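Local coordinates for protein myosin-17 (Arabidopsis thaliana, PDB 7KFL) that is a plant class XI myosin, a motor protein whose globular tail forms the cargo-binding domain and probably recognises the cargo that the motor carries, at residues F247-I250 with N251-F255; L335-I338 with S339-W343. All blocks are in the same frame, centred on the assembly; numbering follows the deposited sequence.

Interaction 1: residues F247-I250 with N251-F255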
ATOM      1  N   PHE A 247      -3.879  -0.619  -5.341  1.00 48.65           N
ATOM      2  CA  PHE A 247      -5.070  -0.617  -6.233  1.00 48.62           C
ATOM      3  C   PHE A 247      -5.371   0.826  -6.658  1.00 48.45           C
ATOM      4  O   PHE A 247      -5.784   1.033  -7.819  1.00 48.53           O
ATOM      5  CB  PHE A 247      -6.262  -1.316  -5.572  1.00 48.77           C
ATOM      6  CG  PHE A 247      -6.346  -2.793  -5.870  1.00 49.13           C
ATOM      7  CD1 PHE A 247      -5.311  -3.647  -5.519  1.00 49.16           C
ATOM      8  CD2 PHE A 247      -7.454  -3.331  -6.508  1.00 49.69           C
ATOM      9  CE1 PHE A 247      -5.385  -5.004  -5.795  1.00 49.43           C
ATOM     10  CE2 PHE A 247      -7.528  -4.689  -6.782  1.00 49.76           C
ATOM     11  CZ  PHE A 247      -6.493  -5.523  -6.426  1.00 49.74           C
ATOM     12  N   SER A 248      -5.149   1.786  -5.755  1.00 48.25           N
ATOM     13  CA  SER A 248      -5.112   3.245  -6.049  1.00 48.03           C
ATOM     14  C   SER A 248      -4.197   3.500  -7.256  1.00 47.48           C
ATOM     15  O   SER A 248      -4.655   4.137  -8.219  1.00 48.01           O
ATOM     16  CB  SER A 248      -4.676   4.038  -4.838  1.00 48.24           C
ATOM     17  OG  SER A 248      -3.856   5.136  -5.207  1.00 48.63           O
ATOM     18  N   PHE A 249      -2.962   2.994  -7.207  1.00 46.77           N
ATOM     19  CA  PHE A 249      -1.943   3.104  -8.285  1.00 46.90           C
ATOM     20  C   PHE A 249      -2.484   2.488  -9.584  1.00 47.42           C
ATOM     21  O   PHE A 249      -2.362   3.126 -10.648  1.00 47.27           O
ATOM     22  CB  PHE A 249      -0.631   2.454  -7.835  1.00 46.74           C
ATOM     23  CG  PHE A 249       0.389   2.242  -8.924  1.00 47.09           C
ATOM     24  CD1 PHE A 249       1.159   3.296  -9.390  1.00 47.91           C
ATOM     25  CD2 PHE A 249       0.593   0.983  -9.467  1.00 47.30           C
ATOM     26  CE1 PHE A 249       2.105   3.097 -10.385  1.00 48.44           C
ATOM     27  CE2 PHE A 249       1.538   0.787 -10.464  1.00 48.31           C
ATOM     28  CZ  PHE A 249       2.294   1.843 -10.919  1.00 48.36           C
ATOM     29  N   ILE A 250      -3.061   1.286  -9.506  1.00 47.86           N
ATOM     30  CA  ILE A 250      -3.632   0.555 -10.680  1.00 48.89           C
ATOM     31  C   ILE A 250      -4.751   1.407 -11.287  1.00 49.25           C
ATOM     32  O   ILE A 250      -4.739   1.612 -12.518  1.00 49.67           O
ATOM     33  CB  ILE A 250      -4.119  -0.853 -10.279  1.00 49.02           C
ATOM     34  CG1 ILE A 250      -2.939  -1.806 -10.066  1.00 48.92           C
ATOM     35  CG2 ILE A 250      -5.107  -1.405 -11.299  1.00 49.23           C
ATOM     36  CD1 ILE A 250      -3.294  -3.075  -9.326  1.00 49.32           C
ATOM     37  N   ASN A 251      -5.674   1.880 -10.447  1.00 49.25           N
ATOM     38  CA  ASN A 251      -6.837   2.717 -10.845  1.00 48.89           C
ATOM     39  C   ASN A 251      -6.350   3.930 -11.643  1.00 49.12           C
ATOM     40  O   ASN A 251      -6.984   4.259 -12.658  1.00 50.05           O
ATOM     41  CB  ASN A 251      -7.636   3.186  -9.628  1.00 48.40           C
ATOM     42  CG  ASN A 251      -8.796   4.072 -10.018  1.00 48.49           C
ATOM     43  OD1 ASN A 251      -9.768   3.603 -10.604  1.00 47.67           O
ATOM     44  ND2 ASN A 251      -8.694   5.354  -9.710  1.00 49.36           N
ATOM     45  N   VAL A 252      -5.270   4.562 -11.176  1.00 49.02           N
ATOM     46  CA  VAL A 252      -4.663   5.796 -11.757  1.00 48.90           C
ATOM     47  C   VAL A 252      -4.087   5.466 -13.138  1.00 49.19           C
ATOM     48  O   VAL A 252      -4.434   6.168 -14.099  1.00 50.60           O
ATOM     49  CB  VAL A 252      -3.591   6.370 -10.809  1.00 48.68           C
ATOM     50  CG1 VAL A 252      -2.683   7.382 -11.493  1.00 49.08           C
ATOM     51  CG2 VAL A 252      -4.228   6.976  -9.569  1.00 48.96           C
ATOM     52  N   GLN A 253      -3.239   4.438 -13.223  1.00 49.61           N
ATOM     53  CA  GLN A 253      -2.501   4.056 -14.459  1.00 49.75           C
ATOM     54  C   GLN A 253      -3.492   3.733 -15.586  1.00 49.14           C
ATOM     55  O   GLN A 253      -3.266   4.204 -16.717  1.00 49.23           O
ATOM     56  CB  GLN A 253      -1.578   2.869 -14.176  1.00 50.05           C
ATOM     57  CG  GLN A 253      -0.406   3.218 -13.269  1.00 50.24           C
ATOM     58  CD  GLN A 253       0.486   4.263 -13.889  1.00 50.81           C
ATOM     59  OE1 GLN A 253       0.875   4.163 -15.051  1.00 51.47           O
ATOM     60  NE2 GLN A 253       0.816   5.285 -13.117  1.00 51.40           N
ATOM     61  N   LEU A 254      -4.549   2.973 -15.281  1.00 48.28           N
ATOM     62  CA  LEU A 254      -5.547   2.495 -16.274  1.00 48.00           C
ATOM     63  C   LEU A 254      -6.491   3.634 -16.667  1.00 48.20           C
ATOM     64  O   LEU A 254      -6.745   3.791 -17.877  1.00 49.23           O
ATOM     65  CB  LEU A 254      -6.329   1.314 -15.692  1.00 47.92           C
ATOM     66  CG  LEU A 254      -5.519   0.041 -15.447  1.00 47.54           C
ATOM     67  CD1 LEU A 254      -6.394  -1.040 -14.827  1.00 47.64           C
ATOM     68  CD2 LEU A 254      -4.877  -0.461 -16.732  1.00 47.34           C
ATOM     69  N   PHE A 255      -7.005   4.389 -15.691  1.00 47.58           N
ATOM     70  CA  PHE A 255      -7.973   5.491 -15.934  1.00 47.05           C
ATOM     71  C   PHE A 255      -7.292   6.633 -16.699  1.00 47.06           C
ATOM     72  O   PHE A 255      -7.953   7.238 -17.557  1.00 47.79           O
ATOM     73  CB  PHE A 255      -8.581   6.013 -14.633  1.00 46.81           C
ATOM     74  CG  PHE A 255      -9.603   7.099 -14.853  1.00 47.00           C
ATOM     75  CD1 PHE A 255     -10.897   6.785 -15.236  1.00 46.98           C
ATOM     76  CD2 PHE A 255      -9.259   8.434 -14.722  1.00 47.20           C
ATOM     77  CE1 PHE A 255     -11.832   7.784 -15.453  1.00 47.65           C
ATOM     78  CE2 PHE A 255     -10.197   9.431 -14.936  1.00 47.66           C
ATOM     79  CZ  PHE A 255     -11.480   9.105 -15.304  1.00 47.87           C
TER
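Gln253 lays its CG over one face of the Phe249 ring, one helical turn back, in a CH-pi contact with 4.0 Å from CG to the ring centroid. The ring reaches this place because Phe249 CG stands anti to the backbone N (chi1 168°), while the glutamine chain bends at CG and brings its amide back, NE2 coming 3.7 Å from Phe249 CE1 with amide and ring planes 29° apart. With Phe249 cut back to an alanine, the Gln253 chain is likely to lose the surface it lies on, its amide freer to turn, and a gap would probably open toward helix 150-186. Beneath the side chains the i to i+4 ladder is complete: the carbonyls of Phe247, Ser248, Phe249 and Ile250 accept from the N-H groups of Asn251, Val252, Gln253 and Leu254. The bond from Asn251 N to Phe247 O is the shortest at 2.8 Å. Polar side chains on the buried side are satisfied from elsewhere: Ser248 OG bonds to Asp381 N and Asn251 OD1 to Ile302 N. Ile250 and Leu254 run side by side, Ile250 CG2 3.8 Å from Leu254 CD1. Both segments belong to the DIL family region, and helix 236-260 is surrounded by several helices: Phe249 and Ile250 pack on helix 150-186, Phe247 and Ile250 on helix 267-287, and Asn251 and Leu254 on helix 300-309.

Interaction 2: residues L335-I338 with S339-W343; sequences LYRI and STMYW
Thr340 sets its CG2 methyl over one face of the Tyr336 ring, 3.7 Å from the ring centroid. Two torsions bring the groups together. Tyr336 holds CG anti to its own N, and Thr340 places OG1 between N and the carbonyl carbon (chi1 54°), which sends CG2 anti to that carbon and out over the ring. The same threonine conformation turns OG1 back onto Tyr336 O at 2.7 Å, with the donor tilted 33° from the carbonyl plane, so that this oxygen receives both the N-H and the hydroxyl of Thr340. Ser339 does likewise one residue earlier: OG reaches Leu335 O at 2.8 Å from above the carbonyl plane, while Ser339 N approaches the same oxygen nearly end-on. Two successive carbonyls, of Leu335 and Tyr336, are thus each gripped by two donors from the last turn of helix 332-341, within the DIL domain of the globular tail. The helix then runs out. Met341 N still bonds to Arg337 O, but the bond from Tyr342 N to Ile338 O is weak, bent to 121° at the hydrogen, and Tyr342 leaves helical backbone angles. The Arg337 chain crosses Met341 with CD 3.8 Å from Met341 SD, while its guanidinium continues to Leu259 O through NH1. Tyr336 also lies against Arg361 and Met364 of helix 354-369. On the buried side Leu335 packs on helix 319-326 and Ile338 on Phe308, and Tyr342 OH bonds to Lys314 NZ and Thr349 OG1.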
ATOM      1  N   LEU A 335     -15.448  12.832 -18.390  1.00 61.28           N
ATOM      2  CA  LEU A 335     -16.498  12.270 -19.285  1.00 60.70           C
ATOM      3  C   LEU A 335     -16.355  12.866 -20.688  1.00 60.60           C
ATOM      4  O   LEU A 335     -16.401  12.090 -21.659  1.00 61.18           O
ATOM      5  CB  LEU A 335     -17.885  12.576 -18.711  1.00 61.14           C
ATOM      6  CG  LEU A 335     -18.282  11.772 -17.475  1.00 61.47           C
ATOM      7  CD1 LEU A 335     -19.564  12.318 -16.869  1.00 62.31           C
ATOM      8  CD2 LEU A 335     -18.439  10.296 -17.808  1.00 61.20           C
ATOM      9  N   TYR A 336     -16.196  14.189 -20.783  1.00 61.14           N
ATOM     10  CA  TYR A 336     -16.098  14.939 -22.063  1.00 62.06           C
ATOM     11  C   TYR A 336     -14.955  14.361 -22.907  1.00 61.38           C
ATOM     12  O   TYR A 336     -15.201  14.023 -24.078  1.00 61.91           O
ATOM     13  CB  TYR A 336     -15.912  16.438 -21.811  1.00 63.06           C
ATOM     14  CG  TYR A 336     -15.690  17.251 -23.061  1.00 64.35           C
ATOM     15  CD1 TYR A 336     -16.753  17.644 -23.858  1.00 65.26           C
ATOM     16  CD2 TYR A 336     -14.412  17.617 -23.459  1.00 64.90           C
ATOM     17  CE1 TYR A 336     -16.555  18.384 -25.014  1.00 66.43           C
ATOM     18  CE2 TYR A 336     -14.196  18.355 -24.611  1.00 65.57           C
ATOM     19  CZ  TYR A 336     -15.271  18.742 -25.392  1.00 66.77           C
ATOM     20  OH  TYR A 336     -15.065  19.470 -26.528  1.00 68.25           O
ATOM     21  N   ARG A 337     -13.757  14.248 -22.326  1.00 60.96           N
ATOM     22  CA  ARG A 337     -12.552  13.683 -22.993  1.00 60.90           C
ATOM     23  C   ARG A 337     -12.878  12.277 -23.512  1.00 61.69           C
ATOM     24  O   ARG A 337     -12.672  12.028 -24.715  1.00 61.76           O
ATOM     25  CB  ARG A 337     -11.361  13.665 -22.026  1.00 60.00           C
ATOM     26  CG  ARG A 337     -10.130  12.933 -22.542  1.00 59.26           C
ATOM     27  CD  ARG A 337      -9.618  13.486 -23.858  1.00 58.78           C
ATOM     28  NE  ARG A 337      -9.186  14.872 -23.728  1.00 59.23           N
ATOM     29  CZ  ARG A 337      -7.953  15.274 -23.425  1.00 59.29           C
ATOM     30  NH1 ARG A 337      -6.986  14.397 -23.201  1.00 59.35           N
ATOM     31  NH2 ARG A 337      -7.690  16.566 -23.337  1.00 59.61           N
ATOM     32  N   ILE A 338     -13.385  11.404 -22.636  1.00 62.29           N
ATOM     33  CA  ILE A 338     -13.745   9.991 -22.959  1.00 62.36           C
ATOM     34  C   ILE A 338     -14.793   9.996 -24.081  1.00 62.56           C
ATOM     35  O   ILE A 338     -14.618   9.232 -25.045  1.00 64.57           O
ATOM     36  CB  ILE A 338     -14.227   9.236 -21.700  1.00 63.24           C
ATOM     37  CG1 ILE A 338     -13.090   9.042 -20.693  1.00 63.63           C
ATOM     38  CG2 ILE A 338     -14.871   7.906 -22.068  1.00 63.44           C
ATOM     39  CD1 ILE A 338     -13.546   8.596 -19.319  1.00 64.04           C
ATOM     40  N   SER A 339     -15.824  10.838 -23.961  1.00 62.21           N
ATOM     41  CA  SER A 339     -16.969  10.944 -24.904  1.00 62.21           C
ATOM     42  C   SER A 339     -16.508  11.431 -26.285  1.00 62.20           C
ATOM     43  O   SER A 339     -17.009  10.898 -27.291  1.00 62.71           O
ATOM     44  CB  SER A 339     -18.045  11.845 -24.344  1.00 62.70           C
ATOM     45  OG  SER A 339     -18.627  11.273 -23.181  1.00 62.48           O
ATOM     46  N   THR A 340     -15.602  12.412 -26.337  1.00 62.65           N
ATOM     47  CA  THR A 340     -15.163  13.095 -27.586  1.00 63.28           C
ATOM     48  C   THR A 340     -14.040  12.307 -28.275  1.00 63.00           C
ATOM     49  O   THR A 340     -13.880  12.479 -29.496  1.00 63.52           O
ATOM     50  CB  THR A 340     -14.721  14.537 -27.307  1.00 63.35           C
ATOM     51  OG1 THR A 340     -13.726  14.510 -26.284  1.00 63.10           O
ATOM     52  CG2 THR A 340     -15.870  15.428 -26.889  1.00 63.90           C
ATOM     53  N   MET A 341     -13.288  11.493 -27.526  1.00 63.64           N
ATOM     54  CA  MET A 341     -12.122  10.718 -28.036  1.00 63.75           C
ATOM     55  C   MET A 341     -12.545   9.279 -28.369  1.00 63.07           C
ATOM     56  O   MET A 341     -11.762   8.588 -29.053  1.00 61.95           O
ATOM     57  CB  MET A 341     -10.994  10.701 -27.000  1.00 64.04           C
ATOM     58  CG  MET A 341      -9.612  10.598 -27.610  1.00 65.06           C
ATOM     59  SD  MET A 341      -8.309  11.032 -26.431  1.00 66.32           S
ATOM     60  CE  MET A 341      -8.487   9.703 -25.241  1.00 65.11           C
ATOM     61  N   TYR A 342     -13.732   8.858 -27.915  1.00 63.22           N
ATOM     62  CA  TYR A 342     -14.315   7.507 -28.133  1.00 63.53           C
ATOM     63  C   TYR A 342     -14.375   7.191 -29.631  1.00 65.04           C
ATOM     64  O   TYR A 342     -14.769   8.070 -30.419  1.00 66.33           O
ATOM     65  CB  TYR A 342     -15.714   7.414 -27.516  1.00 63.56           C
ATOM     66  CG  TYR A 342     -16.397   6.085 -27.715  1.00 63.90           C
ATOM     67  CD1 TYR A 342     -16.113   5.005 -26.895  1.00 63.91           C
ATOM     68  CD2 TYR A 342     -17.325   5.902 -28.727  1.00 64.18           C
ATOM     69  CE1 TYR A 342     -16.735   3.778 -27.072  1.00 64.15           C
ATOM     70  CE2 TYR A 342     -17.957   4.684 -28.916  1.00 64.84           C
ATOM     71  CZ  TYR A 342     -17.662   3.617 -28.085  1.00 64.72           C
ATOM     72  OH  TYR A 342     -18.282   2.414 -28.266  1.00 65.48           O
ATOM     73  N   TRP A 343     -13.996   5.965 -30.001  1.00 66.27           N
ATOM     74  CA  TRP A 343     -14.054   5.422 -31.385  1.00 67.89           C
ATOM     75  C   TRP A 343     -14.305   3.911 -31.315  1.00 68.06           C
ATOM     76  O   TRP A 343     -14.243   3.359 -30.205  1.00 68.06           O
ATOM     77  CB  TRP A 343     -12.767   5.755 -32.153  1.00 69.00           C
ATOM     78  CG  TRP A 343     -11.557   5.060 -31.611  1.00 70.07           C
ATOM     79  CD1 TRP A 343     -10.933   5.310 -30.424  1.00 70.05           C
ATOM     80  CD2 TRP A 343     -10.829   3.982 -32.228  1.00 71.05           C
ATOM     81  NE1 TRP A 343      -9.867   4.468 -30.262  1.00 70.59           N
ATOM     82  CE2 TRP A 343      -9.777   3.642 -31.352  1.00 70.53           C
ATOM     83  CE3 TRP A 343     -10.958   3.276 -33.430  1.00 71.60           C
ATOM     84  CZ2 TRP A 343      -8.864   2.629 -31.641  1.00 70.30           C
ATOM     85  CZ3 TRP A 343     -10.055   2.274 -33.714  1.00 71.67           C
ATOM     86  CH2 TRP A 343      -9.022   1.957 -32.830  1.00 71.07           C
TER

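Overall arrangement
Both interactions are local i to i+4 contacts in the DIL region, the second running past the end of its helix. They lie on different helices, though Arg337 of the second reaches Leu259 O near the end of the helix that carries the first. Interaction 1, mid-way along helix 236-260, is almost wholly buried, its centre about 13 Å from the centre of the chain; interaction 2, ending helix 332-341, is only partly buried, its centre about 31 Å from it. Helix 300-309 packs against both. Each has a CH-pi contact, from a glutamine methylene in the first and a threonine methyl in the second. Across the segments, side-chain hydroxyls reinforce the backbone bonds only in interaction 2.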